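Local coordinates for protein L-Ala-D/L-Glu Epimerase (Escherichia coli, PDB 1JPD) that belongs to the enolase superfamily, pairing an enolase-type N-terminal domain with a C-terminal domain of the TIM-barrel class, at residues A[228-233]-A[242-247]; A[232-237]-A[257-262]; A[247-252]-A[261-266]; A[266-271]-A[293-298]. All coordinates share one frame; numbering follows the deposited sequence.

Four contacts follow the chain through consecutive strands and helices of the barrel-like C-terminal domain. Interaction 1 closes the excursion through helix 237-240, setting the turn after strand 225-227 against the start of strand 246-249. Interaction 2 starts from the same loop, sharing His232 and Thr233, but runs past interaction 1 to helix 257-269, so the two loops cross. Interaction 3 opens within the span of interaction 2 and ends just beyond it, folding helix 257-269 back onto strand 246-249. Interaction 4 begins at Glu266, where interaction 3 stops, and joins the end of that helix to the loop before strand 298-299. Helix 257-269 thus takes part in three of the four.

Interaction 1: A[228-233]-A[242-247]; sequences DESCHT and GRYEMV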
# COMPACT_ATOMS: atom_id res chain seq x y z
N ASP A 228 -3.29 5.57 7.67
CA ASP A 228 -2.63 4.36 7.19
C ASP A 228 -3.15 3.19 8.01
O ASP A 228 -4.03 2.46 7.57
CB ASP A 228 -1.12 4.48 7.33
CG ASP A 228 -0.37 3.33 6.67
OD1 ASP A 228 -1.03 2.45 6.08
OD2 ASP A 228 0.88 3.33 6.74
N GLU A 229 -2.59 3.00 9.21
CA GLU A 229 -3.04 1.91 10.06
C GLU A 229 -4.51 2.12 10.44
O GLU A 229 -5.22 1.15 10.67
CB GLU A 229 -2.18 1.80 11.33
CG GLU A 229 -0.80 1.18 11.11
CD GLU A 229 0.22 2.15 10.51
OE1 GLU A 229 -0.20 3.18 9.92
OE2 GLU A 229 1.44 1.88 10.61
N SER A 230 -4.96 3.37 10.47
CA SER A 230 -6.35 3.65 10.83
C SER A 230 -7.35 3.39 9.72
O SER A 230 -8.55 3.43 9.95
CB SER A 230 -6.50 5.10 11.29
OG SER A 230 -5.70 5.37 12.43
N CYS A 231 -6.86 3.12 8.52
CA CYS A 231 -7.75 2.85 7.39
C CYS A 231 -7.63 1.45 6.78
O CYS A 231 -6.59 1.12 6.20
CB CYS A 231 -7.49 3.86 6.28
SG CYS A 231 -8.34 3.43 4.76
N HIS A 232 -8.69 0.65 6.88
CA HIS A 232 -8.68 -0.70 6.31
C HIS A 232 -9.66 -0.83 5.15
O HIS A 232 -9.29 -1.15 4.02
CB HIS A 232 -9.08 -1.78 7.32
CG HIS A 232 -8.25 -1.80 8.56
ND1 HIS A 232 -8.13 -2.93 9.34
CD2 HIS A 232 -7.57 -0.82 9.20
CE1 HIS A 232 -7.41 -2.65 10.41
NE2 HIS A 232 -7.06 -1.38 10.35
N THR A 233 -10.93 -0.60 5.47
CA THR A 233 -12.01 -0.71 4.49
C THR A 233 -12.97 0.47 4.60
O THR A 233 -12.77 1.36 5.41
CB THR A 233 -12.81 -2.02 4.71
OG1 THR A 233 -13.56 -1.91 5.92
CG2 THR A 233 -11.87 -3.21 4.83
N GLY A 242 -13.08 13.75 9.73
CA GLY A 242 -12.81 14.74 10.76
C GLY A 242 -11.47 14.55 11.43
O GLY A 242 -11.07 15.34 12.30
N ARG A 243 -10.76 13.49 11.06
CA ARG A 243 -9.44 13.22 11.62
C ARG A 243 -8.38 13.15 10.54
O ARG A 243 -7.22 13.46 10.79
CB ARG A 243 -9.45 11.91 12.43
CG ARG A 243 -10.32 11.99 13.66
CD ARG A 243 -10.17 10.80 14.58
NE ARG A 243 -11.11 10.91 15.70
CZ ARG A 243 -11.21 10.04 16.69
NH1 ARG A 243 -10.44 8.96 16.73
NH2 ARG A 243 -12.11 10.24 17.65
N TYR A 244 -8.79 12.79 9.32
CA TYR A 244 -7.87 12.67 8.20
C TYR A 244 -8.42 13.25 6.89
O TYR A 244 -9.62 13.21 6.62
CB TYR A 244 -7.49 11.20 7.98
CG TYR A 244 -6.86 10.51 9.17
CD1 TYR A 244 -7.64 9.90 10.15
CD2 TYR A 244 -5.48 10.46 9.31
CE1 TYR A 244 -7.05 9.26 11.25
CE2 TYR A 244 -4.89 9.83 10.40
CZ TYR A 244 -5.68 9.23 11.36
OH TYR A 244 -5.07 8.61 12.44
N GLU A 245 -7.52 13.77 6.06
CA GLU A 245 -7.91 14.32 4.77
C GLU A 245 -7.70 13.27 3.69
O GLU A 245 -8.37 13.28 2.66
CB GLU A 245 -7.09 15.56 4.43
CG GLU A 245 -7.53 16.82 5.15
CD GLU A 245 -7.09 16.88 6.60
OE1 GLU A 245 -7.82 17.48 7.41
OE2 GLU A 245 -6.00 16.34 6.92
N MET A 246 -6.77 12.35 3.95
CA MET A 246 -6.41 11.30 2.99
C MET A 246 -6.37 9.90 3.62
O MET A 246 -6.14 9.76 4.82
CB MET A 246 -5.04 11.62 2.39
CG MET A 246 -4.54 10.69 1.30
SD MET A 246 -2.87 11.17 0.80
CE MET A 246 -3.22 12.77 0.01
N VAL A 247 -6.61 8.87 2.80
CA VAL A 247 -6.56 7.49 3.27
C VAL A 247 -5.54 6.74 2.43
O VAL A 247 -5.47 6.94 1.22
CB VAL A 247 -7.93 6.78 3.15
CG1 VAL A 247 -8.97 7.49 3.98
CG2 VAL A 247 -8.36 6.73 1.69
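In the barrel domain of this enolase-superfamily protein, the turn that leaves strand 225-227 lays Ser230 and Cys231 against Tyr244 and Val247, which lie just before and on the adjacent parallel strand 246-249. A type I turn from Asp228 to Cys231, closed by Cys231 N to Asp228 O at 3.1 Å, presents both side chains to the second segment. Cys231 carries the apolar half: with SG anti to the backbone N (chi1 170°), the sulfur reaches Val247 CB at 3.7 Å and also lies near CG1 of the same valine. At the other end Ser230 meets the phenol end of Tyr244. Its OG lies 3.3 Å from Tyr244 OH and approaches the ring obliquely, while Ser230 CB stands 4.2 Å from Tyr244 CE1. Each hydroxyl has a hydrogen-bond partner elsewhere, Gln206 NE2 for Ser230 OG and Asp213 OD1 for Tyr244 OH. Leu240 of helix 237-240 packs on Ser230, Cys231 and Val247, covering the junction from the intervening helix. The chemistry divides accordingly: sulfur on valine is plain van der Waals packing, whereas the two hydroxyls are probably positioned by their bonds to Gln206 and Asp213.

Interaction 2: A[232-237]-A[257-262]; sequences HTRSNL and LTEALA
Arg234 bends at its third torsion (chi3 -68°) and Glu259 at its second (chi2 62°), which brings the guanidinium and the carboxylate together side-on. Two nitrogens grip two oxygens. Arg234 NE donates to Glu259 OE2 at 2.7 Å, with the oxygen close to the guanidinium plane but met out of the plane of the carboxylate. Arg234 NH2 donates to the syn lone pair of Glu259 OE1 at 2.8 Å, in a more bent bond. This mismatch reflects planes turned 46° apart. A weak, straight bond from the backbone, Arg234 N to Glu259 OE2 at 3.5 Å, adds a third donor to the carboxylate. The salt bridge spans two elements of the barrel domain, the loop after strand 225-227 and the first turns of helix 257-269. The loop is shaped by an ST turn, in which Ser235 N donates to Thr233 OG1, and by Asn236 OD1, which accepts from both His232 N and Thr233 N. On the helix, Ala262 CB lies over one guanidinium face, 3.6 Å from Arg234 NH1, while Arg234 CD rests 3.5 Å from Ala262 O. Thr233 CB touches Glu259 OE2 at 3.8 Å, and Arg91 of helix 89-104 also packs against Glu259.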
# COMPACT_ATOMS: atom_id res chain seq x y z
N HIS A 232 -8.69 0.65 6.88
CA HIS A 232 -8.68 -0.70 6.31
C HIS A 232 -9.66 -0.83 5.15
O HIS A 232 -9.29 -1.15 4.02
CB HIS A 232 -9.08 -1.78 7.32
CG HIS A 232 -8.25 -1.80 8.56
ND1 HIS A 232 -8.13 -2.93 9.34
CD2 HIS A 232 -7.57 -0.82 9.20
CE1 HIS A 232 -7.41 -2.65 10.41
NE2 HIS A 232 -7.06 -1.38 10.35
N THR A 233 -10.93 -0.60 5.47
CA THR A 233 -12.01 -0.71 4.49
C THR A 233 -12.97 0.47 4.60
O THR A 233 -12.77 1.36 5.41
CB THR A 233 -12.81 -2.02 4.71
OG1 THR A 233 -13.56 -1.91 5.92
CG2 THR A 233 -11.87 -3.21 4.83
N ARG A 234 -14.02 0.46 3.78
CA ARG A 234 -15.02 1.53 3.80
C ARG A 234 -15.63 1.69 5.19
O ARG A 234 -16.08 2.76 5.57
CB ARG A 234 -16.13 1.24 2.79
CG ARG A 234 -15.69 1.41 1.35
CD ARG A 234 -16.70 0.83 0.40
NE ARG A 234 -16.74 -0.62 0.51
CZ ARG A 234 -17.66 -1.39 -0.07
NH1 ARG A 234 -18.62 -0.83 -0.79
NH2 ARG A 234 -17.62 -2.70 0.07
N SER A 235 -15.61 0.60 5.95
CA SER A 235 -16.15 0.55 7.30
C SER A 235 -15.54 1.58 8.26
O SER A 235 -16.20 2.02 9.20
CB SER A 235 -15.97 -0.87 7.85
OG SER A 235 -16.39 -0.99 9.19
N ASN A 236 -14.28 1.97 8.04
CA ASN A 236 -13.63 2.94 8.92
C ASN A 236 -13.88 4.40 8.48
O ASN A 236 -13.64 5.34 9.24
CB ASN A 236 -12.11 2.70 8.99
CG ASN A 236 -11.75 1.23 9.21
OD1 ASN A 236 -11.55 0.48 8.26
ND2 ASN A 236 -11.66 0.81 10.48
N LEU A 237 -14.37 4.58 7.26
CA LEU A 237 -14.60 5.93 6.74
C LEU A 237 -15.34 6.89 7.67
O LEU A 237 -15.03 8.08 7.71
CB LEU A 237 -15.33 5.86 5.39
CG LEU A 237 -14.40 5.41 4.26
CD1 LEU A 237 -15.16 5.31 2.95
CD2 LEU A 237 -13.26 6.39 4.14
N LEU A 257 -8.55 -6.32 -4.40
CA LEU A 257 -8.79 -5.21 -5.31
C LEU A 257 -10.25 -4.79 -5.30
O LEU A 257 -10.56 -3.60 -5.40
CB LEU A 257 -8.35 -5.61 -6.72
CG LEU A 257 -8.51 -4.63 -7.89
CD1 LEU A 257 -7.78 -3.32 -7.61
CD2 LEU A 257 -7.95 -5.28 -9.16
N THR A 258 -11.16 -5.75 -5.17
CA THR A 258 -12.57 -5.41 -5.18
C THR A 258 -12.95 -4.38 -4.12
O THR A 258 -13.64 -3.40 -4.41
CB THR A 258 -13.44 -6.66 -4.99
OG1 THR A 258 -13.10 -7.64 -5.98
CG2 THR A 258 -14.91 -6.30 -5.13
N GLU A 259 -12.50 -4.59 -2.88
CA GLU A 259 -12.80 -3.65 -1.81
C GLU A 259 -12.00 -2.37 -2.00
O GLU A 259 -12.49 -1.28 -1.74
CB GLU A 259 -12.49 -4.27 -0.44
CG GLU A 259 -12.84 -3.39 0.75
CD GLU A 259 -14.33 -3.07 0.84
OE1 GLU A 259 -15.13 -3.86 0.31
OE2 GLU A 259 -14.69 -2.04 1.46
N ALA A 260 -10.76 -2.50 -2.46
CA ALA A 260 -9.92 -1.33 -2.69
C ALA A 260 -10.64 -0.38 -3.65
O ALA A 260 -10.74 0.82 -3.37
CB ALA A 260 -8.57 -1.75 -3.27
N LEU A 261 -11.14 -0.91 -4.76
CA LEU A 261 -11.86 -0.11 -5.75
C LEU A 261 -13.09 0.58 -5.14
O LEU A 261 -13.31 1.77 -5.34
CB LEU A 261 -12.29 -0.98 -6.94
CG LEU A 261 -11.17 -1.43 -7.89
CD1 LEU A 261 -11.66 -2.52 -8.82
CD2 LEU A 261 -10.66 -0.23 -8.67
N ALA A 262 -13.89 -0.19 -4.41
CA ALA A 262 -15.08 0.37 -3.78
C ALA A 262 -14.69 1.40 -2.72
O ALA A 262 -15.45 2.34 -2.46
CB ALA A 262 -15.90 -0.75 -3.15

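Interaction 3: A[247-252]-A[261-266]; sequences VNIKLD and LALATE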
# COMPACT_ATOMS: atom_id res chain seq x y z
N VAL A 247 -6.61 8.87 2.80
CA VAL A 247 -6.56 7.49 3.27
C VAL A 247 -5.54 6.74 2.43
O VAL A 247 -5.47 6.94 1.22
CB VAL A 247 -7.93 6.78 3.15
CG1 VAL A 247 -8.97 7.49 3.98
CG2 VAL A 247 -8.36 6.73 1.69
N ASN A 248 -4.73 5.90 3.07
CA ASN A 248 -3.73 5.11 2.35
C ASN A 248 -4.33 3.73 2.08
O ASN A 248 -4.51 2.93 3.00
CB ASN A 248 -2.47 4.98 3.21
CG ASN A 248 -1.36 4.21 2.51
OD1 ASN A 248 -1.61 3.19 1.86
ND2 ASN A 248 -0.13 4.68 2.66
N ILE A 249 -4.67 3.46 0.83
CA ILE A 249 -5.26 2.18 0.44
C ILE A 249 -4.21 1.10 0.17
O ILE A 249 -3.27 1.32 -0.60
CB ILE A 249 -6.12 2.32 -0.84
CG1 ILE A 249 -7.27 3.30 -0.60
CG2 ILE A 249 -6.67 0.95 -1.26
CD1 ILE A 249 -8.03 3.68 -1.86
N LYS A 250 -4.37 -0.05 0.81
CA LYS A 250 -3.47 -1.19 0.63
C LYS A 250 -4.33 -2.43 0.49
O LYS A 250 -5.21 -2.68 1.33
CB LYS A 250 -2.53 -1.36 1.81
CG LYS A 250 -1.48 -0.29 1.91
CD LYS A 250 -0.50 -0.58 3.02
CE LYS A 250 0.50 0.53 3.13
NZ LYS A 250 1.53 0.25 4.16
N LEU A 251 -4.08 -3.21 -0.56
CA LEU A 251 -4.87 -4.41 -0.80
C LEU A 251 -4.89 -5.42 0.35
O LEU A 251 -5.90 -6.08 0.57
CB LEU A 251 -4.41 -5.10 -2.09
CG LEU A 251 -4.46 -4.23 -3.35
CD1 LEU A 251 -4.35 -5.14 -4.56
CD2 LEU A 251 -5.74 -3.43 -3.40
N ASP A 252 -3.78 -5.55 1.08
CA ASP A 252 -3.74 -6.47 2.21
C ASP A 252 -4.69 -6.02 3.32
O ASP A 252 -5.18 -6.84 4.09
CB ASP A 252 -2.32 -6.59 2.77
CG ASP A 252 -1.37 -7.32 1.83
OD1 ASP A 252 -1.66 -8.47 1.45
OD2 ASP A 252 -0.32 -6.74 1.47
N LEU A 261 -11.14 -0.91 -4.76
CA LEU A 261 -11.86 -0.11 -5.75
C LEU A 261 -13.09 0.58 -5.14
O LEU A 261 -13.31 1.77 -5.34
CB LEU A 261 -12.29 -0.98 -6.94
CG LEU A 261 -11.17 -1.43 -7.89
CD1 LEU A 261 -11.66 -2.52 -8.82
CD2 LEU A 261 -10.66 -0.23 -8.67
N ALA A 262 -13.89 -0.19 -4.41
CA ALA A 262 -15.08 0.37 -3.78
C ALA A 262 -14.69 1.40 -2.72
O ALA A 262 -15.45 2.34 -2.46
CB ALA A 262 -15.90 -0.75 -3.15
N LEU A 263 -13.52 1.22 -2.12
CA LEU A 263 -13.05 2.14 -1.10
C LEU A 263 -12.64 3.44 -1.76
O LEU A 263 -12.95 4.51 -1.24
CB LEU A 263 -11.86 1.53 -0.33
CG LEU A 263 -11.13 2.41 0.69
CD1 LEU A 263 -12.12 3.09 1.62
CD2 LEU A 263 -10.16 1.56 1.48
N ALA A 264 -11.97 3.35 -2.90
CA ALA A 264 -11.53 4.53 -3.63
C ALA A 264 -12.74 5.38 -4.00
O ALA A 264 -12.79 6.57 -3.70
CB ALA A 264 -10.78 4.11 -4.90
N THR A 265 -13.72 4.74 -4.63
CA THR A 265 -14.95 5.41 -5.03
C THR A 265 -15.64 6.02 -3.81
O THR A 265 -15.94 7.21 -3.77
CB THR A 265 -15.95 4.42 -5.67
OG1 THR A 265 -15.35 3.81 -6.82
CG2 THR A 265 -17.23 5.15 -6.10
N GLU A 266 -15.89 5.18 -2.82
CA GLU A 266 -16.56 5.60 -1.61
C GLU A 266 -15.82 6.69 -0.84
O GLU A 266 -16.45 7.61 -0.31
CB GLU A 266 -16.79 4.40 -0.71
CG GLU A 266 -17.72 4.66 0.45
CD GLU A 266 -18.96 5.39 0.00
OE1 GLU A 266 -19.37 5.22 -1.17
OE2 GLU A 266 -19.54 6.12 0.83
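Ile249 and Leu263 meet tip to tip, and with Ala264 they form the close-packed part of the seam between strand 246-249 and helix 257-269. Ile249 divides its work between two atoms. CG1 meets Leu263 CD2 at 4.0 Å and Leu263 CG at 4.2 Å. CD1 goes further along the helix, resting 4.0 Å from Ala264 CA and 4.1 Å from Ala264 CB, so that the alanine offers its backbone as much as its methyl. The extended end of the isoleucine, with chi2 170°, carries CD1 out to the helix, and its approach to the backbone there is consistent with the small size of Ala264. All three residues are buried and the contact is wholly apolar. Away from this point the fit is looser. Val247 faces the helix from further back, with little surface given up to it, and on the helix Leu261 and Ala262 are partly exposed while Thr265 lies on the solvent side. The strand also has a second face: Asn248 points away from the helix and donates through ND2 to Glu205 OE2 inside the barrel. Strand 246-249, helix 257-269 and the parallel neighbour 273-276 make up a beta-alpha-beta crossover, and Leu274 of that next strand touches both Ile249 and Ala264. Leu237, at the start of helix 237-240, also packs on Leu263.

Interaction 4: A[266-271]-A[293-298]; sequences EARAQG and VPQVSF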
# COMPACT_ATOMS: atom_id res chain seq x y z
N GLU A 266 -15.89 5.18 -2.82
CA GLU A 266 -16.56 5.60 -1.61
C GLU A 266 -15.82 6.69 -0.84
O GLU A 266 -16.45 7.61 -0.31
CB GLU A 266 -16.79 4.40 -0.71
CG GLU A 266 -17.72 4.66 0.45
CD GLU A 266 -18.96 5.39 0.00
OE1 GLU A 266 -19.37 5.22 -1.17
OE2 GLU A 266 -19.54 6.12 0.83
N ALA A 267 -14.50 6.60 -0.78
CA ALA A 267 -13.71 7.58 -0.05
C ALA A 267 -13.77 8.94 -0.72
O ALA A 267 -13.97 9.96 -0.07
CB ALA A 267 -12.26 7.12 0.07
N ARG A 268 -13.58 8.94 -2.04
CA ARG A 268 -13.64 10.18 -2.81
C ARG A 268 -14.96 10.89 -2.53
O ARG A 268 -14.99 12.06 -2.16
CB ARG A 268 -13.56 9.88 -4.30
CG ARG A 268 -12.19 9.68 -4.86
CD ARG A 268 -12.36 9.42 -6.33
NE ARG A 268 -11.14 9.58 -7.09
CZ ARG A 268 -11.10 9.55 -8.42
NH1 ARG A 268 -12.22 9.37 -9.10
NH2 ARG A 268 -9.95 9.72 -9.06
N ALA A 269 -16.05 10.14 -2.72
CA ALA A 269 -17.39 10.66 -2.52
C ALA A 269 -17.53 11.40 -1.19
O ALA A 269 -18.29 12.36 -1.10
CB ALA A 269 -18.41 9.52 -2.59
N GLN A 270 -16.81 10.95 -0.17
CA GLN A 270 -16.89 11.61 1.13
C GLN A 270 -15.87 12.71 1.33
O GLN A 270 -15.69 13.21 2.44
CB GLN A 270 -16.78 10.59 2.26
CG GLN A 270 -17.98 9.68 2.35
CD GLN A 270 -17.99 8.83 3.60
OE1 GLN A 270 -17.79 9.34 4.71
NE2 GLN A 270 -18.22 7.53 3.43
N GLY A 271 -15.18 13.09 0.25
CA GLY A 271 -14.21 14.17 0.33
C GLY A 271 -12.79 13.81 0.69
O GLY A 271 -11.96 14.70 0.90
N VAL A 293 -3.99 3.25 -9.59
CA VAL A 293 -3.07 4.36 -9.85
C VAL A 293 -3.67 5.65 -10.40
O VAL A 293 -3.38 6.73 -9.89
CB VAL A 293 -1.92 3.91 -10.78
CG1 VAL A 293 -1.03 5.10 -11.10
CG2 VAL A 293 -1.10 2.82 -10.10
N PRO A 294 -4.50 5.57 -11.45
CA PRO A 294 -5.08 6.81 -11.99
C PRO A 294 -6.00 7.56 -11.02
O PRO A 294 -6.39 8.69 -11.29
CB PRO A 294 -5.81 6.34 -13.24
CG PRO A 294 -6.21 4.95 -12.89
CD PRO A 294 -4.96 4.41 -12.23
N GLN A 295 -6.33 6.95 -9.89
CA GLN A 295 -7.20 7.60 -8.91
C GLN A 295 -6.49 8.21 -7.71
O GLN A 295 -7.12 8.93 -6.92
CB GLN A 295 -8.24 6.63 -8.36
CG GLN A 295 -9.28 6.19 -9.35
CD GLN A 295 -10.44 5.51 -8.67
OE1 GLN A 295 -11.10 6.10 -7.81
NE2 GLN A 295 -10.70 4.26 -9.04
N VAL A 296 -5.20 7.95 -7.56
CA VAL A 296 -4.49 8.46 -6.38
C VAL A 296 -3.51 9.61 -6.56
O VAL A 296 -2.90 9.77 -7.62
CB VAL A 296 -3.78 7.29 -5.67
CG1 VAL A 296 -4.81 6.23 -5.26
CG2 VAL A 296 -2.74 6.67 -6.59
N SER A 297 -3.38 10.41 -5.50
CA SER A 297 -2.49 11.57 -5.45
C SER A 297 -1.03 11.14 -5.33
O SER A 297 -0.13 11.79 -5.87
CB SER A 297 -2.85 12.46 -4.26
OG SER A 297 -4.18 12.91 -4.33
N PHE A 298 -0.79 10.06 -4.60
CA PHE A 298 0.56 9.54 -4.42
C PHE A 298 0.54 8.03 -4.57
O PHE A 298 -0.42 7.38 -4.18
CB PHE A 298 1.11 9.89 -3.03
CG PHE A 298 1.11 11.36 -2.74
CD1 PHE A 298 0.07 11.94 -2.01
CD2 PHE A 298 2.12 12.18 -3.22
CE1 PHE A 298 0.04 13.30 -1.77
CE2 PHE A 298 2.10 13.55 -2.98
CZ PHE A 298 1.06 14.11 -2.25
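The side chains of Arg268 and Gln295 run nearly perpendicular to each other, the amide oxygen of the glutamine standing over the centre of the guanidinium rather than at its rim. Gln295 OE1 is 3.4 Å above the plane of the Arg268 guanidinium, with CZ its nearest atom there. The amide plane is inclined 64° to that of the guanidinium. From this position the oxygen looks onto the flat of the group and not along its N-H bonds, so the attraction is probably electrostatic and dispersive rather than a directed bond. The arginine stays extended from CG to NE, which takes NH2 across to the 3-10 segment 293-295, where it lies 3.5 Å from Gln295 CA and 3.6 Å from Gln295 CB. The base of the glutamine therefore meets one end of the guanidinium while its tip lies over the middle. Arg268 belongs to the last turn of helix 257-269, which ends in a Schellman motif: Gly271, with positive phi, is the C-prime residue, and the paired bonds run from Phe272 N to Ala267 O and from Gly271 N to Arg268 O. Beside this end Gln270 NE2 donates to Glu266 OE2 at 3.2 Å, on the anti side of the carboxylate, linking two side chains a turn apart. Beyond Gln295 the chain runs on to strand 298-299, and backbone bonds of Ser297 with Leu274 and Phe298 with Leu276 join it to the parallel strand 273-276.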